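Local coordinates for mandelate racemase/muconate lactonizing protein (Alicyclobacillus acidocaldarius LAA1, PDB 3QLD) that is of unconfirmed specific function but belongs to the mandelate racemase/muconate lactonizing enzyme family of the enolase superfamily, pairing an N-terminal capping domain with a TIM-barrel domain, at residues R176-I181 with L209-A214; L170-G175 with I193-N198; L224-W229 with L245-R250; T241-D246 with G262-L267. All blocks are in the same frame, centred on the assembly; numbering follows the deposited sequence.

Contact 1: R176-I181 with L209-A214. With SO4 (sulfate ion), chain F.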
loop_
_atom_site.group_PDB
_atom_site.type_symbol
_atom_site.label_atom_id
_atom_site.label_comp_id
_atom_site.label_asym_id
_atom_site.label_seq_id
_atom_site.Cartn_x
_atom_site.Cartn_y
_atom_site.Cartn_z
ATOM N N ARG A 176 21.005 9.164 21.488
ATOM C CA ARG A 176 22.075 8.209 21.159
ATOM C C ARG A 176 22.375 8.441 19.696
ATOM O O ARG A 176 22.080 7.630 18.847
ATOM C CB ARG A 176 21.629 6.774 21.437
ATOM C CG ARG A 176 20.341 6.679 22.333
ATOM C CD ARG A 176 20.248 5.483 23.317
ATOM N NE ARG A 176 20.875 4.247 22.828
ATOM C CZ ARG A 176 20.308 3.040 22.825
ATOM N NH1 ARG A 176 20.992 1.992 22.357
ATOM N NH2 ARG A 176 19.067 2.864 23.297
ATOM N N ASP A 177 22.994 9.585 19.419
ATOM C CA ASP A 177 23.321 9.978 18.057
ATOM C C ASP A 177 24.670 10.718 18.009
ATOM O O ASP A 177 25.633 10.175 17.475
ATOM C CB ASP A 177 22.180 10.809 17.391
ATOM C CG ASP A 177 21.554 11.873 18.330
ATOM O OD1 ASP A 177 22.215 12.413 19.235
ATOM O OD2 ASP A 177 20.356 12.197 18.146
ATOM N N ARG A 178 24.706 11.926 18.557
ATOM C CA ARG A 178 25.898 12.805 18.454
ATOM C C ARG A 178 27.154 12.103 19.037
ATOM O O ARG A 178 28.234 12.136 18.436
ATOM C CB ARG A 178 25.627 14.152 19.148
ATOM C CG ARG A 178 26.619 15.233 18.759
ATOM C CD ARG A 178 26.649 16.398 19.729
ATOM N NE ARG A 178 27.841 17.246 19.530
ATOM C CZ ARG A 178 28.658 17.688 20.492
ATOM N NH1 ARG A 178 28.456 17.369 21.777
ATOM N NH2 ARG A 178 29.694 18.472 20.167
ATOM N N ALA A 179 26.998 11.446 20.184
ATOM C CA ALA A 179 28.174 10.849 20.874
ATOM C C ALA A 179 28.847 9.701 20.077
ATOM O O ALA A 179 30.103 9.664 19.868
ATOM C CB ALA A 179 27.785 10.415 22.283
ATOM N N ALA A 180 28.009 8.785 19.597
ATOM C CA ALA A 180 28.481 7.725 18.734
ATOM C C ALA A 180 29.141 8.272 17.480
ATOM O O ALA A 180 30.262 7.852 17.163
ATOM C CB ALA A 180 27.328 6.747 18.368
ATOM N N ILE A 181 28.439 9.143 16.731
ATOM C CA ILE A 181 28.970 9.675 15.471
ATOM C C ILE A 181 30.276 10.477 15.650
ATOM O O ILE A 181 31.211 10.293 14.859
ATOM C CB ILE A 181 27.918 10.521 14.662
ATOM C CG1 ILE A 181 26.695 9.649 14.313
ATOM C CG2 ILE A 181 28.579 11.169 13.421
ATOM C CD1 ILE A 181 25.435 10.441 13.907
ATOM N N LEU A 209 19.557 17.045 14.965
ATOM C CA LEU A 209 19.992 16.512 13.698
ATOM C C LEU A 209 20.932 17.507 13.003
ATOM O O LEU A 209 21.882 17.135 12.291
ATOM C CB LEU A 209 18.768 16.258 12.790
ATOM C CG LEU A 209 17.988 14.981 13.194
ATOM C CD1 LEU A 209 16.638 14.847 12.376
ATOM C CD2 LEU A 209 18.819 13.726 12.945
ATOM N N ARG A 210 20.646 18.784 13.181
ATOM C CA ARG A 210 21.485 19.818 12.549
ATOM C C ARG A 210 22.926 19.798 13.139
ATOM O O ARG A 210 23.891 20.055 12.433
ATOM C CB ARG A 210 20.855 21.181 12.775
ATOM C CG ARG A 210 21.813 22.445 12.415
ATOM C CD ARG A 210 22.185 22.682 10.894
ATOM N NE ARG A 210 22.952 23.943 10.808
ATOM C CZ ARG A 210 24.125 24.098 10.166
ATOM N NH1 ARG A 210 24.701 23.078 9.506
ATOM N NH2 ARG A 210 24.723 25.301 10.176
ATOM N N GLN A 211 23.041 19.426 14.409
ATOM C CA GLN A 211 24.377 19.313 15.099
ATOM C C GLN A 211 25.215 18.253 14.392
ATOM O O GLN A 211 26.485 18.287 14.419
ATOM C CB GLN A 211 24.223 18.932 16.574
ATOM C CG GLN A 211 23.564 19.914 17.595
ATOM C CD GLN A 211 23.239 19.198 18.973
ATOM O OE1 GLN A 211 23.892 18.214 19.349
ATOM N NE2 GLN A 211 22.205 19.667 19.675
ATOM N N LEU A 212 24.520 17.303 13.761
ATOM C CA LEU A 212 25.180 16.261 13.016
ATOM C C LEU A 212 25.865 16.679 11.743
ATOM O O LEU A 212 26.729 15.972 11.254
ATOM C CB LEU A 212 24.287 15.003 12.791
ATOM C CG LEU A 212 23.648 14.427 14.054
ATOM C CD1 LEU A 212 22.769 13.231 13.572
ATOM C CD2 LEU A 212 24.712 13.921 15.066
ATOM N N ASP A 213 25.534 17.846 11.199
ATOM C CA ASP A 213 26.186 18.311 9.977
ATOM C C ASP A 213 27.695 18.455 10.174
ATOM O O ASP A 213 28.451 18.434 9.192
ATOM C CB ASP A 213 25.619 19.700 9.612
ATOM C CG ASP A 213 24.267 19.620 8.902
ATOM O OD1 ASP A 213 23.808 18.502 8.533
ATOM O OD2 ASP A 213 23.647 20.699 8.737
ATOM N N ALA A 214 28.119 18.593 11.419
ATOM C CA ALA A 214 29.566 18.819 11.665
ATOM C C ALA A 214 30.426 17.585 11.287
ATOM O O ALA A 214 31.647 17.717 11.096
ATOM C CB ALA A 214 29.797 19.258 13.073
HETATM S S SO4 F . 27.762 24.709 7.900
HETATM O O1 SO4 F . 27.383 23.303 8.139
HETATM O O2 SO4 F . 28.557 25.191 9.041
HETATM O O3 SO4 F . 28.490 24.777 6.641
HETATM O O4 SO4 F . 26.546 25.490 7.791
#

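Contact 2: L170-G175 with I193-N198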
loop_
_atom_site.group_PDB
_atom_site.type_symbol
_atom_site.label_atom_id
_atom_site.label_comp_id
_atom_site.label_asym_id
_atom_site.label_seq_id
_atom_site.Cartn_x
_atom_site.Cartn_y
_atom_site.Cartn_z
ATOM N N LEU A 170 25.546 3.690 10.913
ATOM C CA LEU A 170 25.240 3.617 12.283
ATOM C C LEU A 170 23.742 3.832 12.562
ATOM O O LEU A 170 23.162 4.833 12.123
ATOM C CB LEU A 170 25.956 4.750 12.998
ATOM C CG LEU A 170 27.466 4.843 12.749
ATOM C CD1 LEU A 170 27.947 5.781 13.841
ATOM C CD2 LEU A 170 28.052 3.427 12.973
ATOM N N LYS A 171 23.149 2.944 13.374
ATOM C CA LYS A 171 21.775 3.174 13.846
ATOM C C LYS A 171 21.800 4.263 14.875
ATOM O O LYS A 171 22.654 4.266 15.757
ATOM C CB LYS A 171 21.184 1.874 14.421
ATOM C CG LYS A 171 21.013 0.820 13.366
ATOM C CD LYS A 171 19.747 1.066 12.509
ATOM C CE LYS A 171 19.698 0.094 11.312
ATOM N NZ LYS A 171 18.293 -0.316 10.989
ATOM N N ILE A 172 20.921 5.257 14.719
ATOM C CA ILE A 172 20.854 6.350 15.625
ATOM C C ILE A 172 19.396 6.661 16.061
ATOM O O ILE A 172 18.440 6.250 15.374
ATOM C CB ILE A 172 21.472 7.642 15.029
ATOM C CG1 ILE A 172 20.689 8.095 13.780
ATOM C CG2 ILE A 172 22.997 7.411 14.805
ATOM C CD1 ILE A 172 20.960 9.599 13.435
ATOM N N ALA A 173 19.274 7.289 17.232
ATOM C CA ALA A 173 18.001 7.739 17.769
ATOM C C ALA A 173 18.249 8.890 18.686
ATOM O O ALA A 173 19.392 9.133 19.080
ATOM C CB ALA A 173 17.241 6.580 18.488
ATOM N N PRO A 174 17.195 9.650 19.016
ATOM C CA PRO A 174 17.382 10.821 19.858
ATOM C C PRO A 174 18.046 10.416 21.179
ATOM O O PRO A 174 17.596 9.476 21.802
ATOM C CB PRO A 174 15.951 11.306 20.082
ATOM C CG PRO A 174 15.197 10.798 18.824
ATOM C CD PRO A 174 15.782 9.462 18.611
ATOM N N GLY A 175 19.144 11.081 21.547
ATOM C CA GLY A 175 19.823 10.800 22.813
ATOM C C GLY A 175 20.970 9.842 22.636
ATOM O O GLY A 175 21.802 9.683 23.555
ATOM N N ILE A 193 30.831 7.411 6.524
ATOM C CA ILE A 193 29.904 7.074 7.625
ATOM C C ILE A 193 28.479 7.522 7.206
ATOM O O ILE A 193 28.305 8.688 6.790
ATOM C CB ILE A 193 30.284 7.834 8.908
ATOM C CG1 ILE A 193 31.769 7.598 9.334
ATOM C CG2 ILE A 193 29.345 7.541 10.070
ATOM C CD1 ILE A 193 32.129 8.334 10.601
ATOM N N ALA A 194 27.494 6.630 7.322
ATOM C CA ALA A 194 26.068 7.056 7.152
ATOM C C ALA A 194 25.311 6.774 8.435
ATOM O O ALA A 194 25.843 6.133 9.408
ATOM C CB ALA A 194 25.403 6.383 5.909
ATOM N N ALA A 195 24.081 7.304 8.537
ATOM C CA ALA A 195 23.331 7.060 9.765
ATOM C C ALA A 195 21.897 6.634 9.408
ATOM O O ALA A 195 21.347 7.087 8.406
ATOM C CB ALA A 195 23.287 8.279 10.699
ATOM N N ASP A 196 21.322 5.748 10.228
ATOM C CA ASP A 196 19.968 5.312 9.924
ATOM C C ASP A 196 19.117 5.535 11.155
ATOM O O ASP A 196 19.345 4.973 12.211
ATOM C CB ASP A 196 19.978 3.866 9.439
ATOM C CG ASP A 196 18.581 3.288 9.301
ATOM O OD1 ASP A 196 17.553 4.030 9.320
ATOM O OD2 ASP A 196 18.537 2.074 9.113
ATOM N N ALA A 197 18.167 6.441 11.022
ATOM C CA ALA A 197 17.357 6.847 12.144
ATOM C C ALA A 197 16.107 5.982 12.339
ATOM O O ALA A 197 15.474 6.095 13.403
ATOM C CB ALA A 197 16.932 8.325 11.997
ATOM N N ASN A 198 15.724 5.207 11.324
ATOM C CA ASN A 198 14.492 4.370 11.337
ATOM C C ASN A 198 13.278 5.157 11.878
ATOM O O ASN A 198 12.556 4.668 12.752
ATOM C CB ASN A 198 14.743 3.167 12.264
ATOM C CG ASN A 198 13.741 2.024 12.022
ATOM O OD1 ASN A 198 13.234 1.821 10.890
ATOM N ND2 ASN A 198 13.473 1.252 13.091
#

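Contact 3: L224-W229 with L245-R250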
loop_
_atom_site.group_PDB
_atom_site.type_symbol
_atom_site.label_atom_id
_atom_site.label_comp_id
_atom_site.label_asym_id
_atom_site.label_seq_id
_atom_site.Cartn_x
_atom_site.Cartn_y
_atom_site.Cartn_z
ATOM N N LEU A 224 12.382 10.933 9.870
ATOM C CA LEU A 224 11.029 11.202 10.397
ATOM C C LEU A 224 10.099 10.011 10.078
ATOM O O LEU A 224 10.404 9.174 9.230
ATOM C CB LEU A 224 10.449 12.505 9.797
ATOM C CG LEU A 224 11.243 13.825 10.063
ATOM C CD1 LEU A 224 10.572 15.043 9.389
ATOM C CD2 LEU A 224 11.517 14.050 11.589
ATOM N N PRO A 225 8.960 9.942 10.793
ATOM C CA PRO A 225 7.960 8.959 10.393
ATOM C C PRO A 225 7.450 9.260 9.015
ATOM O O PRO A 225 7.630 10.376 8.518
ATOM C CB PRO A 225 6.820 9.222 11.368
ATOM C CG PRO A 225 7.405 9.928 12.519
ATOM C CD PRO A 225 8.472 10.795 11.898
ATOM N N GLU A 226 6.757 8.297 8.409
ATOM C CA GLU A 226 6.066 8.538 7.133
ATOM C C GLU A 226 4.779 9.368 7.399
ATOM O O GLU A 226 3.708 9.044 6.868
ATOM C CB GLU A 226 5.798 7.204 6.367
ATOM C CG GLU A 226 7.046 6.325 6.068
ATOM C CD GLU A 226 6.735 4.836 5.650
ATOM O OE1 GLU A 226 6.271 4.608 4.499
ATOM O OE2 GLU A 226 6.972 3.885 6.459
ATOM N N ASP A 227 4.893 10.454 8.199
ATOM C CA ASP A 227 3.752 11.324 8.663
ATOM C C ASP A 227 3.386 12.575 7.867
ATOM O O ASP A 227 2.193 12.946 7.826
ATOM C CB ASP A 227 3.961 11.811 10.116
ATOM C CG ASP A 227 3.481 10.797 11.153
ATOM O OD1 ASP A 227 2.766 9.849 10.762
ATOM O OD2 ASP A 227 3.829 10.960 12.354
ATOM N N ASP A 228 4.375 13.238 7.261
ATOM C CA ASP A 228 4.104 14.497 6.576
ATOM C C ASP A 228 5.312 14.999 5.747
ATOM O O ASP A 228 6.480 15.073 6.171
ATOM C CB ASP A 228 3.291 15.444 7.537
ATOM C CG ASP A 228 3.542 16.948 7.385
ATOM O OD1 ASP A 228 2.803 17.680 8.107
ATOM O OD2 ASP A 228 4.387 17.423 6.596
ATOM N N TRP A 229 4.979 15.152 4.483
ATOM C CA TRP A 229 5.899 15.473 3.455
ATOM C C TRP A 229 6.490 16.859 3.677
ATOM O O TRP A 229 7.667 17.102 3.378
ATOM C CB TRP A 229 5.155 15.438 2.132
ATOM C CG TRP A 229 4.980 14.076 1.549
ATOM C CD1 TRP A 229 3.798 13.385 1.393
ATOM C CD2 TRP A 229 6.016 13.214 1.061
ATOM N NE1 TRP A 229 4.045 12.151 0.807
ATOM C CE2 TRP A 229 5.393 12.024 0.592
ATOM C CE3 TRP A 229 7.418 13.340 0.958
ATOM C CZ2 TRP A 229 6.122 10.963 0.032
ATOM C CZ3 TRP A 229 8.145 12.292 0.359
ATOM C CH2 TRP A 229 7.496 11.118 -0.078
ATOM N N LEU A 245 15.947 8.451 1.642
ATOM C CA LEU A 245 14.693 7.776 1.901
ATOM C C LEU A 245 14.797 6.346 1.366
ATOM O O LEU A 245 15.386 6.105 0.298
ATOM C CB LEU A 245 13.507 8.508 1.245
ATOM C CG LEU A 245 13.334 9.946 1.753
ATOM C CD1 LEU A 245 12.109 10.578 0.978
ATOM C CD2 LEU A 245 13.113 10.022 3.226
ATOM N N ASP A 246 14.176 5.425 2.102
ATOM C CA ASP A 246 14.084 4.007 1.689
ATOM C C ASP A 246 12.550 3.805 1.533
ATOM O O ASP A 246 12.048 4.022 0.435
ATOM C CB ASP A 246 14.781 3.129 2.744
ATOM C CG ASP A 246 14.545 1.636 2.597
ATOM O OD1 ASP A 246 13.959 1.188 1.623
ATOM O OD2 ASP A 246 14.965 0.914 3.513
ATOM N N GLU A 247 11.862 3.467 2.608
ATOM C CA GLU A 247 10.447 2.981 2.513
ATOM C C GLU A 247 9.471 4.110 2.207
ATOM O O GLU A 247 8.388 3.885 1.644
ATOM C CB GLU A 247 10.043 2.077 3.720
ATOM C CG GLU A 247 9.876 2.828 5.023
ATOM C CD GLU A 247 11.186 2.863 5.842
ATOM O OE1 GLU A 247 11.052 3.085 7.052
ATOM O OE2 GLU A 247 12.324 2.642 5.299
ATOM N N SER A 248 9.907 5.347 2.467
ATOM C CA SER A 248 9.100 6.514 2.086
ATOM C C SER A 248 8.961 6.738 0.617
ATOM O O SER A 248 8.191 7.619 0.235
ATOM C CB SER A 248 9.655 7.799 2.719
ATOM O OG SER A 248 9.457 7.798 4.113
ATOM N N VAL A 249 9.773 6.048 -0.190
ATOM C CA VAL A 249 9.689 6.128 -1.613
ATOM C C VAL A 249 9.440 4.718 -2.240
ATOM O O VAL A 249 10.368 3.930 -2.461
ATOM C CB VAL A 249 10.948 6.718 -2.201
ATOM C CG1 VAL A 249 10.890 6.549 -3.729
ATOM C CG2 VAL A 249 11.059 8.293 -1.808
ATOM N N ARG A 250 8.185 4.467 -2.576
ATOM C CA ARG A 250 7.742 3.155 -3.076
ATOM C C ARG A 250 7.481 3.137 -4.570
ATOM O O ARG A 250 7.116 2.089 -5.092
ATOM C CB ARG A 250 6.404 2.738 -2.415
ATOM C CG ARG A 250 6.222 2.974 -0.932
ATOM C CD ARG A 250 6.903 1.856 -0.121
ATOM N NE ARG A 250 6.441 1.586 1.267
ATOM C CZ ARG A 250 5.912 2.428 2.185
ATOM N NH1 ARG A 250 5.672 3.726 1.939
ATOM N NH2 ARG A 250 5.617 1.943 3.408
#

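Contact 4: T241-D246 with G262-L267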
loop_
_atom_site.group_PDB
_atom_site.type_symbol
_atom_site.label_atom_id
_atom_site.label_comp_id
_atom_site.label_asym_id
_atom_site.label_seq_id
_atom_site.Cartn_x
_atom_site.Cartn_y
_atom_site.Cartn_z
ATOM N N THR A 241 23.558 18.002 5.595
ATOM C CA THR A 241 23.650 16.533 5.318
ATOM C C THR A 241 22.469 16.045 4.450
ATOM O O THR A 241 21.309 16.402 4.736
ATOM C CB THR A 241 23.639 15.785 6.649
ATOM O OG1 THR A 241 24.648 16.332 7.505
ATOM C CG2 THR A 241 23.796 14.151 6.506
ATOM N N PRO A 242 22.724 15.234 3.411
ATOM C CA PRO A 242 21.629 14.720 2.616
ATOM C C PRO A 242 20.736 13.804 3.473
ATOM O O PRO A 242 21.233 13.024 4.315
ATOM C CB PRO A 242 22.354 13.851 1.579
ATOM C CG PRO A 242 23.711 14.493 1.449
ATOM C CD PRO A 242 24.030 14.749 2.873
ATOM N N VAL A 243 19.417 13.922 3.238
ATOM C CA VAL A 243 18.492 12.905 3.759
ATOM C C VAL A 243 18.382 11.804 2.720
ATOM O O VAL A 243 18.322 12.079 1.542
ATOM C CB VAL A 243 17.074 13.524 4.017
ATOM C CG1 VAL A 243 16.059 12.407 4.317
ATOM C CG2 VAL A 243 17.199 14.511 5.169
ATOM N N CYS A 244 18.317 10.546 3.184
ATOM C CA CYS A 244 18.103 9.382 2.330
ATOM C C CYS A 244 16.734 8.783 2.666
ATOM O O CYS A 244 16.403 8.671 3.834
ATOM C CB CYS A 244 19.130 8.327 2.674
ATOM S SG CYS A 244 18.953 6.844 1.649
ATOM N N LEU A 245 15.947 8.451 1.642
ATOM C CA LEU A 245 14.693 7.776 1.901
ATOM C C LEU A 245 14.797 6.346 1.366
ATOM O O LEU A 245 15.386 6.105 0.298
ATOM C CB LEU A 245 13.507 8.508 1.245
ATOM C CG LEU A 245 13.334 9.946 1.753
ATOM C CD1 LEU A 245 12.109 10.578 0.978
ATOM C CD2 LEU A 245 13.113 10.022 3.226
ATOM N N ASP A 246 14.176 5.425 2.102
ATOM C CA ASP A 246 14.084 4.007 1.689
ATOM C C ASP A 246 12.550 3.805 1.533
ATOM O O ASP A 246 12.048 4.022 0.435
ATOM C CB ASP A 246 14.781 3.129 2.744
ATOM C CG ASP A 246 14.545 1.636 2.597
ATOM O OD1 ASP A 246 13.959 1.188 1.623
ATOM O OD2 ASP A 246 14.965 0.914 3.513
ATOM N N GLY A 262 12.076 18.862 -2.445
ATOM C CA GLY A 262 13.444 18.987 -1.899
ATOM C C GLY A 262 13.462 18.225 -0.569
ATOM O O GLY A 262 14.061 18.685 0.404
ATOM N N ALA A 263 12.734 17.111 -0.506
ATOM C CA ALA A 263 12.539 16.436 0.775
ATOM C C ALA A 263 13.704 15.492 1.072
ATOM O O ALA A 263 13.847 14.995 2.228
ATOM C CB ALA A 263 11.260 15.618 0.768
ATOM N N ALA A 264 14.451 15.135 0.014
ATOM C CA ALA A 264 15.631 14.272 0.216
ATOM C C ALA A 264 16.592 14.401 -0.950
ATOM O O ALA A 264 16.222 14.838 -2.061
ATOM C CB ALA A 264 15.251 12.776 0.423
ATOM N N ARG A 265 17.801 13.934 -0.710
ATOM C CA ARG A 265 18.845 14.026 -1.729
ATOM C C ARG A 265 19.484 12.689 -2.107
ATOM O O ARG A 265 20.300 12.671 -3.031
ATOM C CB ARG A 265 19.939 15.058 -1.325
ATOM C CG ARG A 265 19.381 16.438 -1.193
ATOM C CD ARG A 265 20.469 17.503 -1.246
ATOM N NE ARG A 265 21.209 17.691 -0.002
ATOM C CZ ARG A 265 20.854 18.596 0.910
ATOM N NH1 ARG A 265 21.562 18.765 2.024
ATOM N NH2 ARG A 265 19.766 19.332 0.683
ATOM N N VAL A 266 19.163 11.605 -1.388
ATOM C CA VAL A 266 19.705 10.279 -1.647
ATOM C C VAL A 266 18.595 9.232 -1.609
ATOM O O VAL A 266 17.718 9.332 -0.742
ATOM C CB VAL A 266 20.787 9.930 -0.592
ATOM C CG1 VAL A 266 21.288 8.475 -0.708
ATOM C CG2 VAL A 266 21.982 10.862 -0.775
ATOM N N LEU A 267 18.635 8.284 -2.560
ATOM C CA LEU A 267 17.625 7.215 -2.645
ATOM C C LEU A 267 18.279 5.883 -2.345
ATOM O O LEU A 267 19.302 5.540 -2.984
ATOM C CB LEU A 267 16.958 7.230 -4.038
ATOM C CG LEU A 267 15.892 6.134 -4.317
ATOM C CD1 LEU A 267 14.659 6.358 -3.406
ATOM C CD2 LEU A 267 15.466 6.191 -5.790
#

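Contact 1: R176-I181 with L209-A214
The start of helix 178-187 meets the end of helix 206-211, and the backbones come closest at Arg178 and Leu212, with CA atoms 6.5 Å apart. Leu212 carries the buried part: its CG lies beside its own backbone N, which sends methyl CD2 across to within 3.8 Å of Arg178 CA and 3.7 Å of Ile181 CD1, the Leu212 and Ile181 side chains crossing at about a right angle. At the exposed side Arg178 is extended, CG anti to the backbone N (chi1 -164°), and its CD rests 3.3 Å from Gln211 OE1. No hydrogen bond joins that pair; the guanidinium and amide planes stand 79° apart. Asp177, at the N-cap position, takes the N-H of Arg178 on OD1 at 2.6 Å through its anti lone pair, while OD2 is held by Tyr201 OH. Arg210 NH1 bridges to Asp213 OD2 at 2.7 Å, nearly in the guanidinium plane, and both its terminal nitrogens bind a sulfate, probably from the crystallisation liquor. The contact thus ties together two outer helices of the barrel domain, with Tyr215 flanking Ile181 and weakly bonded to Arg178 NE, and with Asp213 reaching Arg240 and Thr241, just ahead of strand 243-245.

Contact 2: L170-G175 with I193-N198
Strands 167-171 and 192-196 run parallel here, and three main-chain hydrogen bonds stitch them in alternation. Leu170 N gives to Ala194 O at 2.9 Å, Leu170 O takes the N-H of Asp196 at 2.8 Å, and Ile172 N gives to Asp196 O at 3.0 Å. All three are fairly straight, with the donor above the carbonyl plane. Leu170 O also has Ala195 CA at 3.2 Å, a CA-H...O contact. Their other edges are paired too: the backbone of Lys171 bonds to Leu144 of strand 137-144, that of Ala195 to Phe219 and Glu221.

On the face shared by Lys171 and Asp196 the two side chains lie side by side, pointing the same way. Lys171 bends at chi2 and chi4, bringing NZ to 3.0 Å from Asp196 OD2, a salt bridge with a weak hydrogen bond. Asp196 OD1 takes the N-H of Asn198 at 3.0 Å from above its plane, closing an Asx turn where the chain leaves the strand. On the face of Leu170 and Ala195 the packing is apolar; just past the strand Ile172, CG1 in the crowded position (chi1 63°), puts CD1 3.8 Å from Ala195 CB, and Leu170 and Ile172 both touch Ile181.

With one carboxylate oxygen on an ammonium and the other on a backbone N-H, Asp196 is probably kept ionised and Lys171 protonated, at the strand ends where enolase-superfamily barrels carry their active sites.

Contact 3: L224-W229 with L245-R250
Asp246 OD1 is the best-held polar atom here, gripped by two groups, a salt bridge from Arg273 and a hydrogen bond with Tyr56 OH, while OD2 pairs with Lys270. The link between the segments is weaker: Arg250 NH1 stands 2.8 Å from Glu226 OE1 in a salt bridge whose hydrogen bond is bent to 121°. Those two side chains meet tip to tip, carboxylate and guanidinium planes 44° apart. Glu226 centres an inverse gamma turn, and its chain, extended beyond CG, reaches to the type I turn from Asp246 to Val249. Its CG passes 3.4 Å from Ser248 OG, a hydroxyl bonded to Gln222 NE2. Glu226 OE2 packs 3.4 Å from Glu247 CG; its 4.2 Å approach to Glu247 OE1 brings like charges together, probably eased by Arg102 of the second subunit, which salt-bridges Glu226 OE2 and makes a long, weak ion pair with Glu247.

Trp229 brings the six-membered end of its indole obliquely to Ser248 O, 3.6 Å from CH2, and to Leu245 CD1, 4.4 Å from CZ3. Arg253 of the second subunit makes a cation-pi contact with the indole, so these loops also form part of the dimer interface. Both segments are beta-alpha loops of the barrel: 224-229 leads from strand 220-221 into helix 229-238; segment 245-250 leads from strand 243-245 into helix 252-261, whose Leu257, Thr258 and Leu261 pack on Trp229.

Contact 4: T241-D246 with G262-L267
Val266, Leu245 and Arg265 bury the most surface here. Val266 fits its two methyls against neighbours in the first segment: CG1, anti to the backbone N (chi1 173°), touches Cys244 SG at 3.7 Å, and CG2 reaches Pro242 CB at 3.8 Å. Its N and O both bond to that segment, at Val243 and Leu245, flanking Cys244. Val266 N gives to Val243 O at 3.1 Å, and Val266 O takes the N-H of Leu245 at 3.1 Å, both in the carbonyl plane. Val243 O is doubly gripped, since Arg265 N also gives to it, at 3.0 Å and likewise in plane; both N-H groups thus converge on one carbonyl where the chain swings into strand 266-269.

The bonds make this the parallel pairing of a beta-alpha-beta unit of the TIM barrel, strand 243-245 crossing over through helix 252-261 to strand 266-269. That helix ends in a Schellman motif with Gly262, at positive phi, as its C-prime residue. Cys244 and Val266 share one face of the pair, Leu245 and Leu267 the other.

On the latter, Leu245 sets CG 3.7 Å from Ala264 CB, while Leu232 and Thr258 of the flanking helices close over it. Ala264 itself points at the first segment, its CB 3.3 Å from Val243 O. Nearby, Ala263 O is buried against Val243 with no polar partner in the model. Arg265, bent at chi3, sets its CB 4.0 Å from Pro242 CB and turns its guanidinium back so that NH1 bonds to Leu239 O.

How the contacts relate
All four contacts lie in the barrel domain. Contacts 1 and 2 interleave along the chain, their segments alternating; their centres are 9 Å apart, and Leu212 of contact 1 packs against Ile172 of contact 2, joining outer helix to sheet. Contacts 3 and 4 follow later, share Leu245 and Asp246, and have centres 10 Å apart, with Val249 packing on Leu267. Contacts 2 and 4 are pairings of parallel strands in the same barrel sheet, centres 14 Å apart, with strand 220-221 between them. Contacts 1 and 4 also touch, though their centres are 17 Å apart. Successive beta-alpha units thus build the wall, and contact 3 alone reaches the second subunit.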